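Transcriptional regulator (Saccharomonospora viridis, PDB 4KWA) binds choline and, as a putative TetR-family transcriptional regulator, probably binds DNA through a TetR-type helix-turn-helix and represses transcription. Local coordinates at the interface of chains A and B. Sequence-based numbering; all coordinates share one arbitrary frame. Chains: chain A/B, Transcriptional regulator.

Contact 1: the interface of chains A and B. Residues chain A 106, 119, 160-161, 164; chain B 103, 106, 160-161, 164.
The indole of A:Trp106 takes B:Ile164 against one face: the tip methyl CD1 sits over the six-membered ring, 3.4 Å from CZ3 of A:Trp106, while the branch methyl CG2 rests above the five-membered ring. At the rim of the same indole, in its plane, lie CE1 of A:Tyr119 and CG1 of A:Ile164. The twin arrangement has A:Ile164 spread over one face of B:Trp106, with its CD1 3.5 Å from CZ3 of that ring; the opposite face is backed by CA of B:Leu103, and CG1 of B:Ile164 meets the edge. The two indoles cross at about a right angle and touch near their benzo rims, CZ3 of A:Trp106 lying 3.9 Å from CE3 of B:Trp106.

Tryptophan offers a broad flat face, and isoleucine suits it because its branched chain lays two methyls on one surface. In B:Ile164, CG2 is anti to the backbone N, and CG1 lies beside that N (chi1 -69°) with CD1 extended beyond it (chi2 165°), which lets both methyls reach the partner ring. The CD1 methyls of A:Ile164 and B:Ile164 also meet each other at 3.9 Å. B:Leu103 adds a methyl, CD2, against CB of A:Trp106.

Polar groups join across the contact through water. One water lies 2.6 Å from OD2 of A:Asp160 and also reaches the carbonyl O of B:Gly161; the second links B:Asp160 to A:Gly161, with OD2 of B:Asp160 at 2.5 Å. Aspartate presents a carboxylate acceptor to each water. Glycine, lacking a side chain, lets the two 148-168 helices approach closely. Within chain A, NE1 of A:Trp106 makes a weak hydrogen bond to the A:Tyr119 hydroxyl.

This apolar core, flanked by bridging waters, joins the subunits of what is probably the functional dimer. Because A:Asp160 and B:Asp160 stand at positions that line the choline pocket, the contact may couple ligand binding to subunit arrangement.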
# COMPACT_ATOMS: atom_id res chain seq x y z
N TRP A 106 -3.67 4.85 -4.07
CA TRP A 106 -3.25 5.29 -2.74
C TRP A 106 -2.42 6.56 -2.82
O TRP A 106 -2.57 7.50 -2.03
CB TRP A 106 -2.50 4.13 -2.03
CG TRP A 106 -3.25 2.97 -1.82
CD1 TRP A 106 -4.61 2.86 -1.62
CD2 TRP A 106 -2.72 1.68 -1.62
NE1 TRP A 106 -4.93 1.58 -1.39
CE2 TRP A 106 -3.78 0.83 -1.32
CE3 TRP A 106 -1.39 1.14 -1.66
CZ2 TRP A 106 -3.62 -0.53 -1.10
CZ3 TRP A 106 -1.23 -0.23 -1.45
CH2 TRP A 106 -2.34 -1.04 -1.17
N TYR A 119 -12.12 6.74 -3.30
CA TYR A 119 -11.43 5.65 -2.63
C TYR A 119 -12.01 5.41 -1.20
O TYR A 119 -12.27 4.25 -0.80
CB TYR A 119 -9.93 5.95 -2.49
CG TYR A 119 -9.23 4.88 -1.64
CD1 TYR A 119 -9.01 3.63 -2.16
CD2 TYR A 119 -8.75 5.14 -0.32
CE1 TYR A 119 -8.44 2.63 -1.38
CE2 TYR A 119 -8.19 4.12 0.46
CZ TYR A 119 -7.99 2.91 -0.10
OH TYR A 119 -7.38 1.95 0.61
N ASP A 160 -4.18 -5.52 2.66
CA ASP A 160 -3.41 -4.53 1.83
C ASP A 160 -1.86 -4.71 1.92
O ASP A 160 -1.15 -4.71 0.94
CB ASP A 160 -3.81 -3.13 2.25
CG ASP A 160 -5.16 -2.74 1.77
OD1 ASP A 160 -5.68 -3.37 0.86
OD2 ASP A 160 -5.67 -1.79 2.27
N GLY A 161 -1.36 -4.94 3.12
CA GLY A 161 0.02 -5.20 3.33
C GLY A 161 0.58 -6.44 2.64
O GLY A 161 1.70 -6.45 2.10
N ILE A 164 0.80 -5.92 -1.19
CA ILE A 164 1.99 -5.21 -1.52
C ILE A 164 3.16 -6.17 -1.61
O ILE A 164 3.92 -6.08 -2.58
CB ILE A 164 2.26 -4.05 -0.52
CG1 ILE A 164 1.14 -3.05 -0.51
CG2 ILE A 164 3.60 -3.34 -0.85
CD1 ILE A 164 1.12 -2.16 0.73
N LEU B 103 5.02 4.84 -0.73
CA LEU B 103 3.84 4.56 -1.48
C LEU B 103 4.04 4.59 -3.00
O LEU B 103 3.58 3.71 -3.73
CB LEU B 103 2.67 5.48 -1.09
CG LEU B 103 1.67 4.90 -0.04
CD1 LEU B 103 2.35 4.70 1.32
CD2 LEU B 103 0.48 5.81 0.13
N TRP B 106 6.24 1.51 -4.08
CA TRP B 106 5.51 0.25 -4.27
C TRP B 106 4.98 0.12 -5.67
O TRP B 106 5.11 -0.93 -6.31
CB TRP B 106 4.34 0.09 -3.31
CG TRP B 106 4.64 0.05 -1.89
CD1 TRP B 106 5.80 -0.33 -1.33
CD2 TRP B 106 3.80 0.50 -0.85
NE1 TRP B 106 5.74 -0.15 -0.01
CE2 TRP B 106 4.49 0.30 0.33
CE3 TRP B 106 2.44 0.91 -0.80
CZ2 TRP B 106 3.92 0.54 1.59
CZ3 TRP B 106 1.89 1.24 0.47
CH2 TRP B 106 2.62 1.05 1.65
N ASP B 160 2.12 -1.55 7.09
CA ASP B 160 1.87 -0.96 5.75
C ASP B 160 0.41 -0.63 5.54
O ASP B 160 0.05 0.45 5.12
CB ASP B 160 2.41 -1.84 4.63
CG ASP B 160 3.95 -1.90 4.63
OD1 ASP B 160 4.56 -1.00 5.22
OD2 ASP B 160 4.56 -2.83 4.09
N GLY B 161 -0.44 -1.57 5.91
CA GLY B 161 -1.86 -1.36 5.72
C GLY B 161 -2.42 -0.20 6.51
O GLY B 161 -3.31 0.53 6.04
N ILE B 164 -1.37 3.21 5.14
CA ILE B 164 -2.18 3.58 4.04
C ILE B 164 -3.49 4.23 4.50
O ILE B 164 -3.93 5.26 3.94
CB ILE B 164 -2.52 2.36 3.18
CG1 ILE B 164 -1.27 1.85 2.45
CG2 ILE B 164 -3.55 2.77 2.13
CD1 ILE B 164 -1.50 0.46 1.89
O HOH W 1 -5.37 -0.40 4.39
O HOH W 2 3.83 -5.02 3.13

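Contact 2: the interface of chains A and B. Residues chain A 158, 161-162, 165, 170; chain B 123, 127, 153, 156-157.
A:Lys170 and A:Gln165 meet B:Tyr123 and B:Thr153 in a polar cluster beside a small apolar helix contact, part of a two-fold symmetric, helix-to-helix interface of the kind by which TetR-family proteins commonly dimerise; it joins the two copies in the deposited assembly. The extended side chain of A:Lys170 reaches across to chain B, its amine NZ giving a hydrogen bond of 2.9 Å to OG1 of B:Thr153. CG of the lysine is anti to its backbone N (chi1 174°), and the straight chain beyond runs obliquely past the CE2 corner of the B:Tyr123 ring, CD 3.4 Å from CE2. Lysine fits here because its methylenes pass along that edge of the phenol while its end, probably charged, finds oxygens. The same NZ bonds within its chain to OE1 of A:Gln165, at 3.0 Å, arriving from above the amide plane, 58° out of it; a further bond to the B:Tyr123 hydroxyl is weak.

A:Gln165 has two uses for its amide: while OE1 receives the lysine, NE2 approaches OH of B:Tyr123 at 3.2 Å in a hydrogen bond. The amide and phenol planes stand 54° apart. Second-shell bonds position the acceptors on chain B. OH of B:Tyr123 pairs with OG of B:Ser156 at 2.9 Å. OH of B:Tyr127 pairs with OG1 of B:Thr153 at 3.0 Å.

Small residues keep the helices close on the apolar side. The methyl CB of B:Ala157 sits beside A:Gly161 and meets CD1 of A:Leu158 at 3.8 Å, while A:Leu162 crosses B:Thr153 at about a right angle, methyl against methyl.

This chain is the TetR-like part of a longer protein. Its BetI-like C-terminal region, apart from the DNA-binding helix-turn-helix, supplies the site: helix 148-168 and, just past its end, A:Lys170 from chain A; helix 148-168 and the tyrosines of helix 113-140 from chain B.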
# COMPACT_ATOMS: atom_id res chain seq x y z
N LEU A 158 -4.19 -5.96 6.99
CA LEU A 158 -3.38 -7.15 6.75
C LEU A 158 -3.44 -7.49 5.26
O LEU A 158 -2.45 -7.74 4.59
CB LEU A 158 -3.85 -8.28 7.63
CG LEU A 158 -3.10 -9.61 7.49
CD1 LEU A 158 -1.60 -9.46 7.74
CD2 LEU A 158 -3.64 -10.66 8.43
N GLY A 161 -1.36 -4.94 3.12
CA GLY A 161 0.02 -5.20 3.33
C GLY A 161 0.58 -6.44 2.64
O GLY A 161 1.70 -6.45 2.10
N LEU A 162 -0.16 -7.50 2.71
CA LEU A 162 0.20 -8.75 2.06
C LEU A 162 0.15 -8.54 0.60
O LEU A 162 1.08 -9.02 -0.10
CB LEU A 162 -0.73 -9.90 2.53
CG LEU A 162 -0.53 -10.31 4.01
CD1 LEU A 162 -1.71 -11.23 4.31
CD2 LEU A 162 0.80 -11.06 4.15
N GLN A 165 3.33 -7.03 -0.61
CA GLN A 165 4.40 -7.97 -0.58
C GLN A 165 4.29 -8.86 -1.88
O GLN A 165 5.32 -9.12 -2.56
CB GLN A 165 4.37 -8.75 0.74
CG GLN A 165 4.57 -7.88 1.97
CD GLN A 165 4.45 -8.66 3.26
OE1 GLN A 165 4.46 -9.89 3.24
NE2 GLN A 165 4.42 -7.95 4.42
N LYS A 170 8.28 -9.76 -2.90
CA LYS A 170 8.98 -10.19 -1.67
C LYS A 170 9.33 -11.69 -1.80
O LYS A 170 8.55 -12.52 -2.29
CB LYS A 170 8.12 -9.91 -0.44
CG LYS A 170 8.69 -10.47 0.89
CD LYS A 170 7.68 -10.31 2.03
CE LYS A 170 8.02 -11.18 3.25
NZ LYS A 170 6.88 -11.26 4.24
N TYR B 123 13.47 -3.66 2.28
CA TYR B 123 12.39 -4.30 3.00
C TYR B 123 12.92 -5.54 3.69
O TYR B 123 12.62 -5.71 4.85
CB TYR B 123 11.21 -4.65 2.11
CG TYR B 123 10.22 -5.56 2.87
CD1 TYR B 123 9.15 -5.07 3.47
CD2 TYR B 123 10.36 -6.97 2.81
CE1 TYR B 123 8.25 -5.88 4.08
CE2 TYR B 123 9.49 -7.79 3.47
CZ TYR B 123 8.42 -7.22 4.10
OH TYR B 123 7.55 -7.97 4.82
N TYR B 127 12.53 -6.32 7.61
CA TYR B 127 11.81 -7.54 7.91
C TYR B 127 12.71 -8.50 8.81
O TYR B 127 12.25 -9.04 9.79
CB TYR B 127 11.41 -8.25 6.63
CG TYR B 127 10.80 -9.60 6.83
CD1 TYR B 127 9.47 -9.72 7.19
CD2 TYR B 127 11.57 -10.77 6.68
CE1 TYR B 127 8.90 -10.95 7.40
CE2 TYR B 127 11.00 -12.01 6.91
CZ TYR B 127 9.64 -12.07 7.22
OH TYR B 127 9.05 -13.26 7.46
N THR B 153 5.95 -11.27 9.25
CA THR B 153 5.19 -11.05 8.01
C THR B 153 3.88 -10.36 8.38
O THR B 153 3.48 -9.37 7.74
CB THR B 153 4.96 -12.40 7.29
OG1 THR B 153 6.16 -12.79 6.62
CG2 THR B 153 3.90 -12.26 6.21
N SER B 156 4.61 -6.69 9.75
CA SER B 156 5.01 -5.79 8.66
C SER B 156 3.84 -5.41 7.75
O SER B 156 3.65 -4.25 7.34
CB SER B 156 6.22 -6.29 7.86
OG SER B 156 6.09 -7.57 7.33
N ALA B 157 3.09 -6.42 7.38
CA ALA B 157 1.89 -6.14 6.58
C ALA B 157 0.90 -5.21 7.28
O ALA B 157 0.32 -4.26 6.61
CB ALA B 157 1.25 -7.44 6.23

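The C-alpha centres of contact 1 and contact 2 lie about 10 Å apart, and A:Gly161 belongs to both. Each draws on helix 148-168 of the two chains, so one helix pair runs through the mainly apolar, water-edged contact 1 and the directly hydrogen-bonded contact 2. Helix 94-109, with A:Tyr119 of helix 113-139 at its edge, joins it in contact 1; the tyrosine-bearing helix of chain B, 113-140, joins it in contact 2. Two-fold symmetry repeats the arrangement with the chains exchanged. The shared helix thus makes the two contacts one continuous interface.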